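Local atomic coordinates of GTP pyrophosphokinase YjbM (Bacillus subtilis PY79, PDB entry 5F2V), a protein that transfers pyrophosphate from ATP to GDP or GTP, making the alarmones ppGpp and pppGpp of the bacterial stringent response. Residues Glu39-Arg44 against Leu74-Gln79. Numbering follows the deposited sequence.
With APC (diphosphomethylphosphonic acid adenosyl ester), chain Q.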
ATOM      1  N   GLU C  39      10.742  -7.015 -13.018  1.00 39.65           N
ATOM      2  CA  GLU C  39      10.672  -5.568 -12.985  1.00 40.92           C
ATOM      3  C   GLU C  39       9.484  -5.147 -12.123  1.00 39.15           C
ATOM      4  O   GLU C  39       9.652  -4.426 -11.154  1.00 39.05           O
ATOM      5  CB  GLU C  39      10.580  -4.994 -14.401  1.00 40.12           C
ATOM      6  CG  GLU C  39      11.056  -3.561 -14.511  1.00 40.54           C
ATOM      7  CD  GLU C  39      12.530  -3.408 -14.195  1.00 49.09           C
ATOM      8  OE1 GLU C  39      13.272  -4.421 -14.206  1.00 49.54           O
ATOM      9  OE2 GLU C  39      12.949  -2.261 -13.934  1.00 57.11           O
ATOM     10  N   PHE C  40       8.283  -5.598 -12.452  1.00 34.66           N
ATOM     11  CA  PHE C  40       7.221  -5.449 -11.486  1.00 35.50           C
ATOM     12  C   PHE C  40       6.094  -6.487 -11.597  1.00 35.73           C
ATOM     13  O   PHE C  40       6.124  -7.368 -12.445  1.00 37.32           O
ATOM     14  CB  PHE C  40       6.662  -4.028 -11.544  1.00 35.77           C
ATOM     15  CG  PHE C  40       5.990  -3.663 -12.827  1.00 38.73           C
ATOM     16  CD1 PHE C  40       6.731  -3.182 -13.910  1.00 43.87           C
ATOM     17  CD2 PHE C  40       4.607  -3.703 -12.929  1.00 38.75           C
ATOM     18  CE1 PHE C  40       6.104  -2.796 -15.097  1.00 41.04           C
ATOM     19  CE2 PHE C  40       3.967  -3.322 -14.121  1.00 41.71           C
ATOM     20  CZ  PHE C  40       4.722  -2.870 -15.208  1.00 38.28           C
ATOM     21  N   VAL C  41       5.129  -6.391 -10.690  1.00 29.76           N
ATOM     22  CA  VAL C  41       4.043  -7.341 -10.594  1.00 27.99           C
ATOM     23  C   VAL C  41       2.707  -6.623 -10.539  1.00 29.46           C
ATOM     24  O   VAL C  41       2.580  -5.609  -9.876  1.00 35.76           O
ATOM     25  CB  VAL C  41       4.166  -8.218  -9.335  1.00 29.95           C
ATOM     26  CG1 VAL C  41       3.007  -9.174  -9.267  1.00 32.51           C
ATOM     27  CG2 VAL C  41       5.490  -8.962  -9.302  1.00 25.56           C
ATOM     28  N   THR C  42       1.708  -7.140 -11.235  1.00 30.69           N
ATOM     29  CA  THR C  42       0.350  -6.638 -11.094  1.00 28.94           C
ATOM     30  C   THR C  42      -0.586  -7.813 -11.020  1.00 29.83           C
ATOM     31  O   THR C  42      -0.199  -8.939 -11.327  1.00 32.42           O
ATOM     32  CB  THR C  42      -0.089  -5.750 -12.261  1.00 30.15           C
ATOM     33  OG1 THR C  42      -0.164  -6.542 -13.452  1.00 34.95           O
ATOM     34  CG2 THR C  42       0.885  -4.622 -12.463  1.00 32.01           C
ATOM     35  N   GLY C  43      -1.823  -7.549 -10.629  1.00 29.99           N
ATOM     36  CA  GLY C  43      -2.806  -8.596 -10.502  1.00 27.83           C
ATOM     37  C   GLY C  43      -4.160  -8.016 -10.795  1.00 30.71           C
ATOM     38  O   GLY C  43      -4.345  -6.799 -10.792  1.00 31.65           O
ATOM     39  N   ARG C  44      -5.124  -8.885 -11.048  1.00 32.73           N
ATOM     40  CA  ARG C  44      -6.476  -8.419 -11.253  1.00 31.01           C
ATOM     41  C   ARG C  44      -7.474  -9.570 -11.087  1.00 31.61           C
ATOM     42  O   ARG C  44      -7.143 -10.733 -11.363  1.00 28.44           O
ATOM     43  CB  ARG C  44      -6.571  -7.757 -12.626  1.00 26.62           C
ATOM     44  CG  ARG C  44      -7.652  -8.273 -13.526  1.00 30.65           C
ATOM     45  CD  ARG C  44      -7.237  -9.576 -14.080  1.00 31.47           C
ATOM     46  NE  ARG C  44      -8.079  -9.995 -15.170  1.00 32.94           N
ATOM     47  CZ  ARG C  44      -8.338 -11.265 -15.453  1.00 38.30           C
ATOM     48  NH1 ARG C  44      -7.856 -12.228 -14.688  1.00 31.57           N
ATOM     49  NH2 ARG C  44      -9.104 -11.564 -16.498  1.00 42.88           N
ATOM     50  N   LEU C  74      -2.295 -12.849 -12.226  1.00 28.32           N
ATOM     51  CA  LEU C  74      -1.142 -12.014 -11.960  1.00 30.35           C
ATOM     52  C   LEU C  74      -0.289 -11.866 -13.222  1.00 32.30           C
ATOM     53  O   LEU C  74      -0.296 -12.718 -14.104  1.00 32.00           O
ATOM     54  CB  LEU C  74      -0.309 -12.579 -10.815  1.00 31.12           C
ATOM     55  CG  LEU C  74      -0.755 -12.237  -9.393  1.00 32.22           C
ATOM     56  CD1 LEU C  74      -1.786 -13.240  -8.920  1.00 33.09           C
ATOM     57  CD2 LEU C  74       0.448 -12.207  -8.468  1.00 30.31           C
ATOM     58  N   ARG C  75       0.442 -10.766 -13.303  1.00 33.59           N
ATOM     59  CA  ARG C  75       1.289 -10.507 -14.449  1.00 30.85           C
ATOM     60  C   ARG C  75       2.660 -10.061 -13.975  1.00 32.80           C
ATOM     61  O   ARG C  75       2.795  -9.048 -13.296  1.00 33.63           O
ATOM     62  CB  ARG C  75       0.664  -9.457 -15.356  1.00 31.64           C
ATOM     63  CG  ARG C  75       1.456  -9.203 -16.635  1.00 31.99           C
ATOM     64  CD  ARG C  75       0.715  -8.280 -17.596  1.00 33.90           C
ATOM     65  NE  ARG C  75      -0.537  -8.871 -18.061  1.00 29.79           N
ATOM     66  CZ  ARG C  75      -1.617  -8.154 -18.319  1.00 32.25           C
ATOM     67  NH1 ARG C  75      -1.571  -6.844 -18.151  1.00 34.08           N
ATOM     68  NH2 ARG C  75      -2.735  -8.736 -18.733  1.00 36.02           N
ATOM     69  N   ILE C  76       3.669 -10.849 -14.318  1.00 31.28           N
ATOM     70  CA  ILE C  76       5.046 -10.586 -13.935  1.00 32.20           C
ATOM     71  C   ILE C  76       5.770  -9.994 -15.146  1.00 35.47           C
ATOM     72  O   ILE C  76       5.717 -10.561 -16.242  1.00 35.11           O
ATOM     73  CB  ILE C  76       5.734 -11.885 -13.445  1.00 29.95           C
ATOM     74  CG1 ILE C  76       5.057 -12.395 -12.165  1.00 35.59           C
ATOM     75  CG2 ILE C  76       7.215 -11.667 -13.229  1.00 32.54           C
ATOM     76  CD1 ILE C  76       5.668 -13.674 -11.583  1.00 36.63           C
ATOM     77  N   MET C  77       6.418  -8.847 -14.960  1.00 35.54           N
ATOM     78  CA  MET C  77       7.092  -8.154 -16.066  1.00 37.45           C
ATOM     79  C   MET C  77       8.619  -8.153 -15.909  1.00 40.95           C
ATOM     80  O   MET C  77       9.137  -7.958 -14.795  1.00 39.72           O
ATOM     81  CB  MET C  77       6.583  -6.720 -16.177  1.00 33.87           C
ATOM     82  CG  MET C  77       5.831  -6.409 -17.459  1.00 36.27           C
ATOM     83  SD  MET C  77       4.069  -6.777 -17.393  1.00 45.06           S
ATOM     84  CE  MET C  77       3.533  -5.691 -16.085  1.00 36.27           C
ATOM     85  N   CYS C  78       9.334  -8.388 -17.015  1.00 36.14           N
ATOM     86  CA  CYS C  78      10.799  -8.415 -16.991  1.00 37.81           C
ATOM     87  C   CYS C  78      11.408  -7.592 -18.096  1.00 40.40           C
ATOM     88  O   CYS C  78      10.778  -7.352 -19.123  1.00 41.32           O
ATOM     89  CB  CYS C  78      11.349  -9.834 -17.109  1.00 39.85           C
ATOM     90  SG  CYS C  78      10.171 -11.189 -16.935  1.00 44.80           S
ATOM     91  N   GLN C  79      12.653  -7.171 -17.884  1.00 46.89           N
ATOM     92  CA  GLN C  79      13.389  -6.416 -18.892  1.00 42.18           C
ATOM     93  C   GLN C  79      13.699  -7.301 -20.084  1.00 41.82           C
ATOM     94  O   GLN C  79      13.466  -6.915 -21.228  1.00 46.89           O
ATOM     95  CB  GLN C  79      14.679  -5.842 -18.306  1.00 42.40           C
ATOM     96  CG  GLN C  79      14.472  -4.588 -17.467  1.00 46.50           C
ATOM     97  CD  GLN C  79      15.674  -4.253 -16.598  1.00 53.19           C
ATOM     98  OE1 GLN C  79      16.574  -5.073 -16.421  1.00 50.83           O
ATOM     99  NE2 GLN C  79      15.685  -3.047 -16.037  1.00 58.79           N
TER
HETATM  100  PG  APC Q 301      -9.563 -13.699 -22.096  1.00 53.48           P
HETATM  101  O1G APC Q 301      -9.766 -15.129 -21.790  1.00 59.19           O
HETATM  102  O2G APC Q 301     -10.023 -13.514 -23.495  1.00 54.89           O
HETATM  103  O3G APC Q 301     -10.544 -13.088 -21.169  1.00 38.97           O
HETATM  104  PB  APC Q 301      -7.428 -13.528 -20.389  1.00 60.98           P
HETATM  105  O1B APC Q 301      -5.945 -13.855 -20.539  1.00 52.43           O
HETATM  106  O2B APC Q 301      -8.128 -14.750 -19.818  1.00 43.82           O
HETATM  107  O3B APC Q 301      -8.068 -13.232 -21.848  1.00 58.22           O
HETATM  108  PA  APC Q 301      -8.426 -10.657 -20.143  1.00 53.07           P
HETATM  109  O1A APC Q 301      -7.234  -9.932 -20.739  1.00 44.70           O
HETATM  110  O2A APC Q 301      -9.015 -11.101 -21.426  1.00 33.96           O
HETATM  111  C3A APC Q 301      -7.552 -12.048 -19.343  1.00 44.71           C
HETATM  112  O5' APC Q 301      -9.496  -9.832 -19.101  1.00 30.03           O
HETATM  113  C5' APC Q 301      -9.727  -8.408 -18.981  1.00 23.13           C
HETATM  114  C4' APC Q 301      -8.708  -7.425 -18.319  1.00 30.32           C
HETATM  115  O4' APC Q 301      -7.805  -7.971 -17.287  1.00 37.85           O
HETATM  116  C3' APC Q 301      -7.671  -6.709 -19.155  1.00 41.23           C
HETATM  117  O3' APC Q 301      -7.481  -5.328 -18.724  1.00 37.05           O
HETATM  118  C2' APC Q 301      -6.333  -7.282 -18.938  1.00 40.66           C
HETATM  119  O2' APC Q 301      -5.267  -6.328 -19.206  1.00 39.51           O
HETATM  120  C1' APC Q 301      -6.375  -7.631 -17.513  1.00 33.84           C
HETATM  121  N9  APC Q 301      -5.645  -8.800 -17.189  1.00 34.67           N
HETATM  122  C8  APC Q 301      -6.065  -9.907 -17.709  1.00 35.90           C
HETATM  123  N7  APC Q 301      -5.325 -10.993 -17.296  1.00 31.94           N
HETATM  124  C5  APC Q 301      -4.358 -10.399 -16.380  1.00 33.04           C
HETATM  125  C6  APC Q 301      -3.311 -10.908 -15.581  1.00 33.51           C
HETATM  126  N6  APC Q 301      -2.969 -12.294 -15.570  1.00 29.14           N
HETATM  127  N1  APC Q 301      -2.626 -10.033 -14.840  1.00 29.95           N
HETATM  128  C2  APC Q 301      -2.911  -8.723 -14.855  1.00 33.43           C
HETATM  129  N3  APC Q 301      -3.895  -8.154 -15.577  1.00 34.28           N
HETATM  130  C4  APC Q 301      -4.632  -8.961 -16.350  1.00 33.10           C
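Thr42 and Arg75 form a hydrogen-bonded antiparallel pair: Arg75 N reaches Thr42 O at 2.8 Å, and Thr42 N reaches Arg75 O at 3.0 Å. Phe40 O takes a nearly straight bond from Met77 N (165° at the hydrogen). Glu39 N donates to Met77 O, Phe40 N only weakly, a classic beta bulge whose Glu39 and Phe40 belong to the allosteric pppGpp site shared between subunits. On the face carrying Phe40, Thr42, Arg75 and Met77, the Met77 CB methylene makes a CH-pi contact over the Phe40 ring, with SD oblique to it (Met-aromatic). Val41, Leu74 and Ile76 turn to the other face, apolar and branched, suited to the buried layer against helix 3-29. Two guanidinium groups clasp the ATP analogue's adenine, Arg44 over C8 and Arg75 over N3. Arg75 has CG anti to the backbone N (chi1 -176°), then a bend at chi3 (-63°) that lays its guanidinium there; Gln139 bonds its NE, and Asp70 pairs with Arg44. Arg44 NE and NH2 donate to O4' and O5'; with an alanine here, both oxygens would probably lose these donors and the imidazole end of one face its cover. The cationic planes hold the flat base, while Leu74 O, accepting a hydrogen bond from adenine N6, is consistent with a preference for adenine.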